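Local coordinates for protein glutathione S-transferase (Bombyx mori, PDB 5ZFG) that metabolises the organophosphate insecticide diazinon and probably conjugates glutathione to electrophilic substrates, as glutathione transferases do, at residues B[15-23]-B[196-204]; B[160-171]-B[183-191]. All blocks are in the same frame, centred on the assembly; numbering follows the deposited sequence. Where two conformers were deposited one is given.

Contact 1. Residues B[15-23]-B[196-204]; sequences LSVRQALVA and DLWKISESA. With EDO (1,2-ethanediol), chain G.
Ile200 is a knob in a hole formed by Leu15, Arg18, Gln19 and Val22, where a helix of the thioredoxin-like N-terminal domain runs nearly antiparallel (159°) to a helix of the C-terminal domain. Ile200 CB lies against the methylene CG of Gln19 at 4.0 Å. Ile200 CG2, anti to the backbone N, lies over one face of the Arg18 guanidinium, 3.7 Å from Arg18 CZ. Ile200 CG1 stays beside the guanidinium, 4.0 Å from Arg18 NH2, and carries CD1 on to Gln19 CG at 3.9 Å, near Val22 CG2. At the guanidinium edge Arg18 NE donates to O1 of an ethanediol (3.0 Å), probably from the crystallisation liquor. A beta-branched residue thus serves guanidinium and aliphatic wall at once. Gln19 NE2 donates to Leu197 O (2.9 Å, nearly straight at 170°) from above the carbonyl plane. At one end Leu15 CD1 presses on Ala204 CB at 3.4 Å, tight for two carbons, which favours a small alanine; at the other Leu197 CD2 meets Val22 CG1. A water accepts a hydrogen bond from Arg18 NH1 and donates one to Ile200 O. Chiefly apolar, the interface also ties the domains through helix carbonyls, by one amide donor and a bridging water.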
loop_
_atom_site.group_PDB
_atom_site.type_symbol
_atom_site.label_atom_id
_atom_site.label_comp_id
_atom_site.label_asym_id
_atom_site.label_seq_id
_atom_site.Cartn_x
_atom_site.Cartn_y
_atom_site.Cartn_z
ATOM N N LEU B 15 -4.689 -1.251 15.430
ATOM C CA LEU B 15 -5.502 -0.178 15.995
ATOM C C LEU B 15 -6.328 0.497 14.920
ATOM O O LEU B 15 -7.496 0.829 15.141
ATOM C CB LEU B 15 -4.632 0.860 16.704
ATOM C CG LEU B 15 -3.618 0.312 17.728
ATOM C CD1 LEU B 15 -2.600 1.389 18.089
ATOM C CD2 LEU B 15 -4.332 -0.164 18.979
ATOM N N SER B 16 -5.737 0.696 13.739
ATOM C CA SER B 16 -6.443 1.401 12.674
ATOM C C SER B 16 -7.671 0.621 12.226
ATOM O O SER B 16 -8.733 1.208 11.974
ATOM C CB SER B 16 -5.502 1.634 11.489
ATOM O OG SER B 16 -4.403 2.434 11.860
ATOM N N VAL B 17 -7.539 -0.701 12.100
ATOM C CA VAL B 17 -8.675 -1.510 11.680
ATOM C C VAL B 17 -9.756 -1.485 12.759
ATOM O O VAL B 17 -10.947 -1.366 12.458
ATOM C CB VAL B 17 -8.244 -2.947 11.339
ATOM C CG1 VAL B 17 -9.470 -3.832 11.065
ATOM C CG2 VAL B 17 -7.312 -2.980 10.098
ATOM N N ARG B 18 -9.356 -1.528 14.028
ATOM C CA ARG B 18 -10.367 -1.487 15.087
ATOM C C ARG B 18 -11.119 -0.161 15.086
ATOM O O ARG B 18 -12.345 -0.145 15.236
ATOM C CB ARG B 18 -9.718 -1.763 16.445
ATOM C CG ARG B 18 -9.287 -3.225 16.587
ATOM C CD ARG B 18 -8.418 -3.470 17.825
ATOM N NE ARG B 18 -9.079 -2.893 18.986
ATOM C CZ ARG B 18 -8.457 -2.335 20.016
ATOM N NH1 ARG B 18 -7.135 -2.296 20.077
ATOM N NH2 ARG B 18 -9.171 -1.805 20.994
ATOM N N GLN B 19 -10.407 0.958 14.926
ATOM C CA GLN B 19 -11.059 2.263 14.877
ATOM C C GLN B 19 -12.066 2.336 13.731
ATOM O O GLN B 19 -13.196 2.799 13.919
ATOM C CB GLN B 19 -10.012 3.369 14.758
ATOM C CG GLN B 19 -9.149 3.502 16.003
ATOM C CD GLN B 19 -8.054 4.493 15.790
ATOM O OE1 GLN B 19 -7.364 4.456 14.759
ATOM N NE2 GLN B 19 -7.875 5.397 16.746
ATOM N N ALA B 20 -11.693 1.840 12.548
ATOM C CA ALA B 20 -12.633 1.834 11.432
ATOM C C ALA B 20 -13.872 0.985 11.737
ATOM O O ALA B 20 -15.003 1.397 11.451
ATOM C CB ALA B 20 -11.945 1.330 10.162
ATOM N N LEU B 21 -13.673 -0.224 12.279
ATOM C CA LEU B 21 -14.810 -1.081 12.607
ATOM C C LEU B 21 -15.725 -0.405 13.617
ATOM O O LEU B 21 -16.954 -0.465 13.488
ATOM C CB LEU B 21 -14.329 -2.427 13.144
ATOM C CG LEU B 21 -13.712 -3.402 12.132
ATOM C CD1 LEU B 21 -12.826 -4.406 12.867
ATOM C CD2 LEU B 21 -14.797 -4.110 11.300
ATOM N N VAL B 22 -15.138 0.263 14.613
ATOM C CA VAL B 22 -15.928 0.961 15.626
ATOM C C VAL B 22 -16.642 2.162 15.020
ATOM O O VAL B 22 -17.843 2.364 15.246
ATOM C CB VAL B 22 -15.021 1.355 16.811
ATOM C CG1 VAL B 22 -15.723 2.324 17.764
ATOM C CG2 VAL B 22 -14.550 0.109 17.546
ATOM N N ALA B 23 -15.928 2.961 14.213
ATOM C CA ALA B 23 -16.543 4.139 13.599
ATOM C C ALA B 23 -17.695 3.752 12.682
ATOM O O ALA B 23 -18.708 4.463 12.598
ATOM C CB ALA B 23 -15.498 4.934 12.826
ATOM N N ASP B 196 -13.780 8.406 21.685
ATOM C CA ASP B 196 -13.912 6.952 21.718
ATOM C C ASP B 196 -12.874 6.280 20.824
ATOM O O ASP B 196 -12.266 5.272 21.206
ATOM C CB ASP B 196 -15.323 6.551 21.282
ATOM C CG ASP B 196 -15.675 7.062 19.881
ATOM O OD1 ASP B 196 -15.378 8.243 19.573
ATOM O OD2 ASP B 196 -16.237 6.276 19.084
ATOM N N LEU B 197 -12.654 6.828 19.634
ATOM C CA LEU B 197 -11.644 6.270 18.736
ATOM C C LEU B 197 -10.242 6.502 19.276
ATOM O O LEU B 197 -9.384 5.607 19.217
ATOM C CB LEU B 197 -11.799 6.888 17.353
ATOM C CG LEU B 197 -13.177 6.692 16.704
ATOM C CD1 LEU B 197 -13.181 7.228 15.263
ATOM C CD2 LEU B 197 -13.605 5.212 16.759
ATOM N N TRP B 198 -9.987 7.692 19.818
ATOM C CA TRP B 198 -8.669 7.960 20.380
ATOM C C TRP B 198 -8.378 7.039 21.560
ATOM O O TRP B 198 -7.224 6.660 21.776
ATOM C CB TRP B 198 -8.532 9.440 20.786
ATOM C CG TRP B 198 -7.304 9.622 21.607
ATOM C CD1 TRP B 198 -7.238 9.842 22.955
ATOM C CD2 TRP B 198 -5.949 9.485 21.157
ATOM N NE1 TRP B 198 -5.925 9.880 23.365
ATOM C CE2 TRP B 198 -5.115 9.666 22.280
ATOM C CE3 TRP B 198 -5.359 9.241 19.911
ATOM C CZ2 TRP B 198 -3.726 9.613 22.195
ATOM C CZ3 TRP B 198 -3.977 9.191 19.830
ATOM C CH2 TRP B 198 -3.178 9.370 20.964
ATOM N N LYS B 199 -9.412 6.621 22.306
ATOM C CA LYS B 199 -9.186 5.682 23.407
ATOM C C LYS B 199 -8.474 4.422 22.941
ATOM O O LYS B 199 -7.691 3.840 23.696
ATOM C CB LYS B 199 -10.513 5.293 24.061
ATOM C CG LYS B 199 -10.863 6.077 25.308
ATOM C CD LYS B 199 -11.950 5.358 26.099
ATOM C CE LYS B 199 -12.216 6.038 27.432
ATOM N NZ LYS B 199 -13.193 7.149 27.260
ATOM N N ILE B 200 -8.764 3.970 21.718
ATOM C CA ILE B 200 -8.091 2.799 21.158
ATOM C C ILE B 200 -6.602 3.087 20.965
ATOM O O ILE B 200 -5.743 2.276 21.332
ATOM C CB ILE B 200 -8.776 2.383 19.838
ATOM C CG1 ILE B 200 -10.209 1.908 20.106
ATOM C CG2 ILE B 200 -7.980 1.270 19.137
ATOM C CD1 ILE B 200 -11.053 1.727 18.850
ATOM N N SER B 201 -6.276 4.256 20.404
ATOM C CA SER B 201 -4.871 4.644 20.261
ATOM C C SER B 201 -4.210 4.847 21.619
ATOM O O SER B 201 -3.049 4.468 21.823
ATOM C CB SER B 201 -4.762 5.926 19.440
ATOM O OG SER B 201 -5.369 5.817 18.170
ATOM N N GLU B 202 -4.939 5.448 22.560
ATOM C CA GLU B 202 -4.343 5.804 23.842
ATOM C C GLU B 202 -3.969 4.566 24.643
ATOM O O GLU B 202 -2.927 4.538 25.302
ATOM C CB GLU B 202 -5.306 6.680 24.637
ATOM C CG GLU B 202 -4.667 7.340 25.845
ATOM C CD GLU B 202 -5.651 8.238 26.556
ATOM O OE1 GLU B 202 -6.611 7.697 27.147
ATOM O OE2 GLU B 202 -5.486 9.477 26.490
ATOM N N SER B 203 -4.803 3.532 24.601
ATOM C CA SER B 203 -4.482 2.301 25.319
ATOM C C SER B 203 -3.179 1.695 24.812
ATOM O O SER B 203 -2.356 1.213 25.600
ATOM C CB SER B 203 -5.636 1.309 25.186
ATOM O OG SER B 203 -5.310 0.057 25.755
ATOM N N ALA B 204 -2.972 1.710 23.490
ATOM C CA ALA B 204 -1.704 1.240 22.943
ATOM C C ALA B 204 -0.560 2.174 23.323
ATOM O O ALA B 204 0.540 1.710 23.634
ATOM C CB ALA B 204 -1.791 1.119 21.421
HETATM C C1 EDO G . -12.381 -1.722 19.869
HETATM O O1 EDO G . -11.978 -3.096 19.761
HETATM C C2 EDO G . -12.400 -1.231 21.319
HETATM O O2 EDO G . -13.507 -0.321 21.528
HETATM O O HOH W 1 -6.325 -0.113 22.060
HETATM O O HOH W 2 -18.416 5.089 17.003
#

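Contact 2. Residues B[160-171]-B[183-191]; sequences DFPLINSTMTLE and IHKWYNDFK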
loop_
_atom_site.group_PDB
_atom_site.type_symbol
_atom_site.label_atom_id
_atom_site.label_comp_id
_atom_site.label_asym_id
_atom_site.label_seq_id
_atom_site.Cartn_x
_atom_site.Cartn_y
_atom_site.Cartn_z
ATOM N N ASP B 160 -7.186 8.619 7.760
ATOM C CA ASP B 160 -6.725 9.256 8.988
ATOM C C ASP B 160 -6.159 8.252 9.990
ATOM O O ASP B 160 -5.153 8.541 10.641
ATOM C CB ASP B 160 -7.865 10.041 9.622
ATOM C CG ASP B 160 -8.160 11.296 8.866
ATOM O OD1 ASP B 160 -7.311 12.214 8.939
ATOM O OD2 ASP B 160 -9.194 11.339 8.159
ATOM N N PHE B 161 -6.793 7.087 10.137
ATOM C CA PHE B 161 -6.417 6.178 11.221
ATOM C C PHE B 161 -4.970 5.722 11.138
ATOM O O PHE B 161 -4.266 5.816 12.158
ATOM C CB PHE B 161 -7.363 4.969 11.295
ATOM C CG PHE B 161 -8.805 5.334 11.447
ATOM C CD1 PHE B 161 -9.218 6.212 12.446
ATOM C CD2 PHE B 161 -9.753 4.808 10.575
ATOM C CE1 PHE B 161 -10.563 6.569 12.560
ATOM C CE2 PHE B 161 -11.100 5.143 10.691
ATOM C CZ PHE B 161 -11.502 6.032 11.688
ATOM N N PRO B 162 -4.451 5.235 9.998
ATOM C CA PRO B 162 -3.041 4.826 9.995
ATOM C C PRO B 162 -2.110 5.985 10.292
ATOM O O PRO B 162 -1.128 5.800 11.026
ATOM C CB PRO B 162 -2.846 4.242 8.577
ATOM C CG PRO B 162 -4.251 3.817 8.163
ATOM C CD PRO B 162 -5.110 4.906 8.724
ATOM N N LEU B 163 -2.408 7.187 9.777
ATOM C CA LEU B 163 -1.522 8.314 10.057
ATOM C C LEU B 163 -1.620 8.740 11.519
ATOM O O LEU B 163 -0.608 9.099 12.133
ATOM C CB LEU B 163 -1.844 9.484 9.126
ATOM C CG LEU B 163 -1.643 9.185 7.620
ATOM C CD1 LEU B 163 -2.344 10.223 6.743
ATOM C CD2 LEU B 163 -0.146 9.130 7.320
ATOM N N ILE B 164 -2.825 8.683 12.096
ATOM C CA ILE B 164 -2.976 9.014 13.516
ATOM C C ILE B 164 -2.121 8.079 14.360
ATOM O O ILE B 164 -1.352 8.508 15.227
ATOM C CB ILE B 164 -4.454 8.939 13.942
ATOM C CG1 ILE B 164 -5.225 10.185 13.470
ATOM C CG2 ILE B 164 -4.526 8.745 15.474
ATOM C CD1 ILE B 164 -4.818 11.465 14.191
ATOM N N ASN B 165 -2.225 6.780 14.099
ATOM C CA ASN B 165 -1.514 5.805 14.910
ATOM C C ASN B 165 -0.008 5.805 14.655
ATOM O O ASN B 165 0.765 5.478 15.562
ATOM C CB ASN B 165 -2.143 4.437 14.685
ATOM C CG ASN B 165 -3.527 4.365 15.288
ATOM O OD1 ASN B 165 -3.694 4.666 16.479
ATOM N ND2 ASN B 165 -4.524 3.998 14.495
ATOM N N SER B 166 0.441 6.171 13.451
ATOM C CA SER B 166 1.869 6.417 13.266
ATOM C C SER B 166 2.323 7.599 14.127
ATOM O O SER B 166 3.339 7.525 14.830
ATOM C CB SER B 166 2.172 6.672 11.787
ATOM O OG SER B 166 1.887 5.521 10.993
ATOM N N THR B 167 1.566 8.700 14.085
ATOM C CA THR B 167 1.917 9.900 14.846
ATOM C C THR B 167 1.844 9.647 16.347
ATOM O O THR B 167 2.628 10.218 17.119
ATOM C CB THR B 167 0.977 11.046 14.451
ATOM O OG1 THR B 167 0.966 11.186 13.014
ATOM C CG2 THR B 167 1.428 12.360 15.094
ATOM N N MET B 168 0.919 8.786 16.766
ATOM C CA MET B 168 0.807 8.422 18.173
ATOM C C MET B 168 2.114 7.853 18.710
ATOM O O MET B 168 2.457 8.086 19.877
ATOM C CB MET B 168 -0.353 7.432 18.356
ATOM C CG MET B 168 -0.437 6.809 19.769
ATOM S SD MET B 168 0.628 5.363 19.972
ATOM C CE MET B 168 -0.341 4.183 19.016
ATOM N N THR B 169 2.889 7.141 17.875
ATOM C CA THR B 169 4.136 6.579 18.377
ATOM C C THR B 169 5.183 7.657 18.625
ATOM O O THR B 169 6.089 7.445 19.438
ATOM C CB THR B 169 4.710 5.524 17.429
ATOM O OG1 THR B 169 5.200 6.160 16.238
ATOM C CG2 THR B 169 3.664 4.455 17.080
ATOM N N LEU B 170 5.081 8.806 17.952
ATOM C CA LEU B 170 5.938 9.928 18.306
ATOM C C LEU B 170 5.560 10.469 19.680
ATOM O O LEU B 170 6.433 10.718 20.523
ATOM C CB LEU B 170 5.851 11.028 17.245
ATOM C CG LEU B 170 6.424 10.624 15.880
ATOM C CD1 LEU B 170 5.965 11.592 14.793
ATOM C CD2 LEU B 170 7.958 10.542 15.915
ATOM N N GLU B 171 4.260 10.642 19.936
ATOM C CA GLU B 171 3.860 11.085 21.269
ATOM C C GLU B 171 4.300 10.089 22.336
ATOM O O GLU B 171 4.678 10.490 23.448
ATOM C CB GLU B 171 2.347 11.313 21.354
ATOM C CG GLU B 171 1.939 11.880 22.732
ATOM C CD GLU B 171 0.441 12.113 22.909
ATOM O OE1 GLU B 171 -0.343 11.918 21.956
ATOM O OE2 GLU B 171 0.044 12.502 24.031
ATOM N N ILE B 183 -0.128 19.341 11.316
ATOM C CA ILE B 183 -0.156 18.003 11.909
ATOM C C ILE B 183 -0.588 18.085 13.368
ATOM O O ILE B 183 -1.511 17.388 13.802
ATOM C CB ILE B 183 1.213 17.312 11.784
ATOM C CG1 ILE B 183 1.559 17.009 10.323
ATOM C CG2 ILE B 183 1.216 16.016 12.583
ATOM C CD1 ILE B 183 2.936 16.355 10.163
ATOM N N HIS B 184 0.079 18.945 14.145
ATOM C CA HIS B 184 -0.219 19.045 15.572
ATOM C C HIS B 184 -1.695 19.358 15.807
ATOM O O HIS B 184 -2.340 18.742 16.663
ATOM C CB HIS B 184 0.682 20.109 16.213
ATOM C CG HIS B 184 0.631 20.123 17.710
ATOM N ND1 HIS B 184 -0.270 20.893 18.416
ATOM C CD2 HIS B 184 1.364 19.458 18.633
ATOM C CE1 HIS B 184 -0.087 20.700 19.711
ATOM N NE2 HIS B 184 0.897 19.832 19.869
ATOM N N LYS B 185 -2.255 20.292 15.037
ATOM C CA LYS B 185 -3.672 20.620 15.171
ATOM C C LYS B 185 -4.556 19.442 14.776
ATOM O O LYS B 185 -5.497 19.093 15.496
ATOM C CB LYS B 185 -3.994 21.854 14.324
ATOM C CG LYS B 185 -5.438 22.307 14.369
ATOM C CD LYS B 185 -5.906 22.602 15.783
ATOM C CE LYS B 185 -7.228 23.371 15.763
ATOM N NZ LYS B 185 -7.630 23.761 14.374
ATOM N N TRP B 186 -4.271 18.820 13.627
ATOM C CA TRP B 186 -5.058 17.677 13.161
ATOM C C TRP B 186 -5.048 16.545 14.185
ATOM O O TRP B 186 -6.099 15.979 14.520
ATOM C CB TRP B 186 -4.501 17.210 11.811
ATOM C CG TRP B 186 -4.733 15.763 11.446
ATOM C CD1 TRP B 186 -5.859 15.226 10.904
ATOM C CD2 TRP B 186 -3.785 14.690 11.548
ATOM N NE1 TRP B 186 -5.686 13.879 10.682
ATOM C CE2 TRP B 186 -4.420 13.527 11.067
ATOM C CE3 TRP B 186 -2.467 14.600 12.003
ATOM C CZ2 TRP B 186 -3.779 12.294 11.019
ATOM C CZ3 TRP B 186 -1.837 13.371 11.972
ATOM C CH2 TRP B 186 -2.497 12.230 11.483
ATOM N N TYR B 187 -3.862 16.207 14.687
ATOM C CA TYR B 187 -3.712 15.111 15.639
ATOM C C TYR B 187 -4.480 15.395 16.925
ATOM O O TYR B 187 -5.218 14.539 17.432
ATOM C CB TYR B 187 -2.221 14.908 15.910
ATOM C CG TYR B 187 -1.842 13.825 16.886
ATOM C CD1 TYR B 187 -1.866 12.476 16.529
ATOM C CD2 TYR B 187 -1.412 14.154 18.160
ATOM C CE1 TYR B 187 -1.476 11.493 17.435
ATOM C CE2 TYR B 187 -1.035 13.198 19.053
ATOM C CZ TYR B 187 -1.069 11.871 18.704
ATOM O OH TYR B 187 -0.677 10.939 19.630
ATOM N N ASN B 188 -4.346 16.613 17.454
ATOM C CA ASN B 188 -5.034 16.928 18.702
ATOM C C ASN B 188 -6.528 17.153 18.503
ATOM O O ASN B 188 -7.316 16.799 19.386
ATOM C CB ASN B 188 -4.373 18.135 19.364
ATOM C CG ASN B 188 -3.078 17.763 20.046
ATOM O OD1 ASN B 188 -3.084 17.127 21.099
ATOM N ND2 ASN B 188 -1.953 18.125 19.431
ATOM N N ASP B 189 -6.942 17.721 17.365
ATOM C CA ASP B 189 -8.370 17.813 17.071
ATOM C C ASP B 189 -9.017 16.434 16.990
ATOM O O ASP B 189 -10.195 16.275 17.341
ATOM C CB ASP B 189 -8.607 18.557 15.754
ATOM C CG ASP B 189 -8.462 20.066 15.884
ATOM O OD1 ASP B 189 -8.205 20.574 16.999
ATOM O OD2 ASP B 189 -8.596 20.740 14.844
ATOM N N PHE B 190 -8.274 15.431 16.512
ATOM C CA PHE B 190 -8.828 14.083 16.431
ATOM C C PHE B 190 -9.213 13.571 17.814
ATOM O O PHE B 190 -10.297 12.992 17.994
ATOM C CB PHE B 190 -7.821 13.145 15.754
ATOM C CG PHE B 190 -8.247 11.705 15.741
ATOM C CD1 PHE B 190 -9.114 11.229 14.763
ATOM C CD2 PHE B 190 -7.776 10.820 16.706
ATOM C CE1 PHE B 190 -9.513 9.886 14.751
ATOM C CE2 PHE B 190 -8.169 9.484 16.704
ATOM C CZ PHE B 190 -9.042 9.022 15.722
ATOM N N LYS B 191 -8.348 13.790 18.804
ATOM C CA LYS B 191 -8.638 13.343 20.162
ATOM C C LYS B 191 -9.925 13.962 20.689
ATOM O O LYS B 191 -10.712 13.291 21.366
ATOM C CB LYS B 191 -7.482 13.696 21.095
ATOM C CG LYS B 191 -6.120 13.147 20.702
ATOM C CD LYS B 191 -5.157 13.291 21.878
ATOM C CE LYS B 191 -3.708 13.132 21.447
ATOM N NZ LYS B 191 -2.797 12.926 22.600
#
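Ile164 lies between the faces of Trp186 and Phe190 where two helices of the all-helical glutathione transferase C-terminal domain cross at 103°. Ile164 CD1 stands 3.7 Å from the centroid of the Trp186 six-membered ring and CG1 rests over the centre of the Phe190 ring, CH-pi contacts that suit a branched aliphatic chain. Trp186 NE1 donates to Asp160 OD1 at 2.9 Å, on the anti side of the carboxylate; OD1 also accepts from Ala151 N, while OD2 takes Thr157 N. A leucine in place of Trp186 has no indole N-H, and would probably leave Asp160 OD1 with Ala151 N but no partner from helix 181-193 and open a gap beside Ile164 CD1. Thr167 OG1 donates to Leu163 O (2.8 Å), on the opposite face of that carbonyl from Thr167 N, and is hydrogen-bonded to Tyr106 OH; this leaves CG2 over the Tyr187 ring. Glu171, extended with CG anti to the backbone N (chi1 -176°), carries its carboxylate to that ring's far end. There Glu171 OE1 accepts twice: Tyr187 OH comes to its anti lone pair at 2.5 Å, and Lys191 NZ, in a salt bridge, to its syn lone pair at 2.7 Å.

The centres of contacts 1 and 2 lie about 12 Å apart, and Asn165 of helix 160-172 joins them. Asn165 OD1 is 2.6 Å from Ser201 OG and Asn165 ND2 2.9 Å from Gln19 OE1, both probable hydrogen bonds, so one amide reaches both helices of contact 1. Phe161 packs on Gln19 and Leu197 as well, and Trp198 CH2 approaches Tyr187 OH at 3.2 Å. Along the chain, contact 2 is nested within the loop that contact 1 closes, and helix 181-193 leads directly into helix 195-208. Helix 160-172 therefore connects the C-terminal helical core to helix 12-23, whose N-terminal end in this family generally lies near the glutathione site.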